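Local atomic coordinates of putative TOXIN related protein (Parabacteroides distasonis ATCC 8503, PDB entry 3K0Y), a protein that is of unknown function but is probably a secreted, putatively toxin-related protein pairing an OB domain with a beta-sandwich domain, as in NigD-like proteins. Residues W12-T17 / L28-G33. Sequence-based numbering, arbitrary orientation.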
loop_
_atom_site.group_PDB
_atom_site.type_symbol
_atom_site.label_atom_id
_atom_site.label_comp_id
_atom_site.label_asym_id
_atom_site.label_seq_id
_atom_site.Cartn_x
_atom_site.Cartn_y
_atom_site.Cartn_z
ATOM N N TRP A 12 -3.253 -20.455 1.373
ATOM C CA TRP A 12 -3.766 -19.094 1.497
ATOM C C TRP A 12 -2.898 -18.108 0.694
ATOM O O TRP A 12 -1.679 -18.267 0.592
ATOM C CB TRP A 12 -3.770 -18.676 2.960
ATOM C CG TRP A 12 -4.625 -19.518 3.847
ATOM C CD1 TRP A 12 -4.198 -20.397 4.801
ATOM C CD2 TRP A 12 -6.060 -19.569 3.873
ATOM N NE1 TRP A 12 -5.265 -20.988 5.413
ATOM C CE2 TRP A 12 -6.425 -20.508 4.862
ATOM C CE3 TRP A 12 -7.069 -18.926 3.144
ATOM C CZ2 TRP A 12 -7.765 -20.821 5.148
ATOM C CZ3 TRP A 12 -8.401 -19.231 3.431
ATOM C CH2 TRP A 12 -8.733 -20.172 4.426
ATOM N N ILE A 13 -3.528 -17.090 0.121
ATOM C CA ILE A 13 -2.800 -15.999 -0.493
ATOM C C ILE A 13 -3.266 -14.729 0.156
ATOM O O ILE A 13 -4.450 -14.495 0.256
ATOM C CB ILE A 13 -2.968 -15.949 -2.012
ATOM C CG1 ILE A 13 -2.748 -17.360 -2.605
ATOM C CG2 ILE A 13 -1.923 -14.976 -2.606
ATOM C CD1 ILE A 13 -2.571 -17.424 -4.139
ATOM N N ALA A 14 -2.321 -13.929 0.650
ATOM C CA ALA A 14 -2.647 -12.684 1.344
ATOM C C ALA A 14 -1.500 -11.652 1.287
ATOM O O ALA A 14 -0.326 -12.015 1.091
ATOM C CB ALA A 14 -3.025 -12.994 2.804
ATOM N N VAL A 15 -1.855 -10.372 1.450
ATOM C CA VAL A 15 -0.895 -9.310 1.613
ATOM C C VAL A 15 -0.508 -9.316 3.109
ATOM O O VAL A 15 -1.392 -9.432 3.971
ATOM C CB VAL A 15 -1.444 -7.943 1.084
ATOM C CG1 VAL A 15 -0.456 -6.761 1.344
ATOM C CG2 VAL A 15 -1.766 -8.041 -0.399
ATOM N N ALA A 16 0.801 -9.301 3.394
ATOM C CA ALA A 16 1.343 -9.304 4.753
ATOM C C ALA A 16 2.432 -8.261 4.889
ATOM O O ALA A 16 3.146 -7.965 3.919
ATOM C CB ALA A 16 1.967 -10.658 5.088
ATOM N N THR A 17 2.621 -7.791 6.111
ATOM C CA THR A 17 3.799 -7.024 6.455
ATOM C C THR A 17 4.902 -7.934 6.990
ATOM O O THR A 17 4.677 -8.761 7.852
ATOM C CB THR A 17 3.489 -5.928 7.457
ATOM O OG1 THR A 17 2.363 -5.173 6.972
ATOM C CG2 THR A 17 4.781 -5.000 7.700
ATOM N N LEU A 28 5.405 -12.543 9.819
ATOM C CA LEU A 28 4.491 -11.845 8.917
ATOM C C LEU A 28 3.291 -11.384 9.685
ATOM O O LEU A 28 2.729 -12.170 10.461
ATOM C CB LEU A 28 4.035 -12.772 7.800
ATOM C CG LEU A 28 5.155 -13.234 6.881
ATOM C CD1 LEU A 28 4.692 -14.453 6.134
ATOM C CD2 LEU A 28 5.562 -12.126 5.925
ATOM N N ARG A 29 2.886 -10.133 9.463
ATOM C CA ARG A 29 1.693 -9.555 10.106
ATOM C C ARG A 29 0.559 -9.360 9.081
ATOM O O ARG A 29 0.724 -8.658 8.102
ATOM C CB ARG A 29 2.048 -8.226 10.795
ATOM C CG ARG A 29 0.921 -7.739 11.719
ATOM C CD ARG A 29 1.356 -6.704 12.716
ATOM N NE ARG A 29 1.883 -5.528 12.033
ATOM C CZ ARG A 29 3.141 -5.086 12.105
ATOM N NH1 ARG A 29 4.026 -5.677 12.874
ATOM N NH2 ARG A 29 3.503 -4.028 11.404
ATOM N N LEU A 30 -0.578 -10.008 9.287
ATOM C CA LEU A 30 -1.674 -9.938 8.338
ATOM C C LEU A 30 -2.490 -8.682 8.606
ATOM O O LEU A 30 -2.319 -8.076 9.662
ATOM C CB LEU A 30 -2.561 -11.168 8.451
ATOM C CG LEU A 30 -1.954 -12.520 8.103
ATOM C CD1 LEU A 30 -3.037 -13.672 8.301
ATOM C CD2 LEU A 30 -1.412 -12.496 6.693
ATOM N N ASP A 31 -3.352 -8.282 7.663
ATOM C CA ASP A 31 -4.199 -7.104 7.887
ATOM C C ASP A 31 -5.073 -7.220 9.170
ATOM O O ASP A 31 -5.161 -6.285 9.941
ATOM C CB ASP A 31 -5.076 -6.815 6.671
ATOM C CG ASP A 31 -4.277 -6.357 5.438
ATOM O OD1 ASP A 31 -3.138 -5.891 5.545
ATOM O OD2 ASP A 31 -4.804 -6.476 4.327
ATOM N N ASP A 32 -5.671 -8.379 9.438
ATOM C CA ASP A 32 -6.497 -8.540 10.675
ATOM C C ASP A 32 -5.622 -8.694 11.929
ATOM O O ASP A 32 -6.113 -9.089 12.976
ATOM C CB ASP A 32 -7.456 -9.728 10.554
ATOM C CG ASP A 32 -6.736 -11.055 10.338
ATOM O OD1 ASP A 32 -5.495 -11.070 10.222
ATOM O OD2 ASP A 32 -7.406 -12.105 10.261
ATOM N N GLY A 33 -4.322 -8.398 11.806
ATOM C CA GLY A 33 -3.397 -8.338 12.942
ATOM C C GLY A 33 -2.778 -9.657 13.374
ATOM O O GLY A 33 -1.861 -9.665 14.191
HETATM O O HOH W 1 -3.570 -9.554 5.407
#
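Thr17 O receives two donors from the facing strand: the N-H of Arg29, 2.8 Å from N to O and in the carbonyl plane, and a weaker CA-H contact from Leu28. With the return bond from Thr17 N to Arg29 O (2.9 Å), tilted 19° from the Arg29 carbonyl plane, this closes the small ring of an antiparallel hydrogen-bonded pair in the hairpin of the NigD-like N-terminal OB domain. What follows illustrates how water can bridge two backbones where a hairpin diverges: one water is inserted, donating a hydrogen bond to Val15 O and accepting one from Asp31 N, 2.6 Å from each, as Leu30 to Gly33 folds into a type I turn.

The two faces differ sharply in chemistry. On one, Ala16 CB packs against Leu28 CD2 at 4.0 Å and Leu30 CD2 at 4.2 Å; the latter methyl also reaches Ala14 CB. On the other, Arg29 CG (chi1 -168°) and Thr17 CG2 both stand anti to their backbone N, which sets the two chains side by side before the arginine bends at chi3. Asp117 ties this face to the segment between strands 113-116 and 119-128: OD1 forms a salt bridge with Arg29 NE, and OD2 a hydrogen bond with Thr17 OG1, which also bonds Arg53 NE. Thr17 CG2 meanwhile meets the guanidinium obliquely, 4.0 Å from Arg29 NH2.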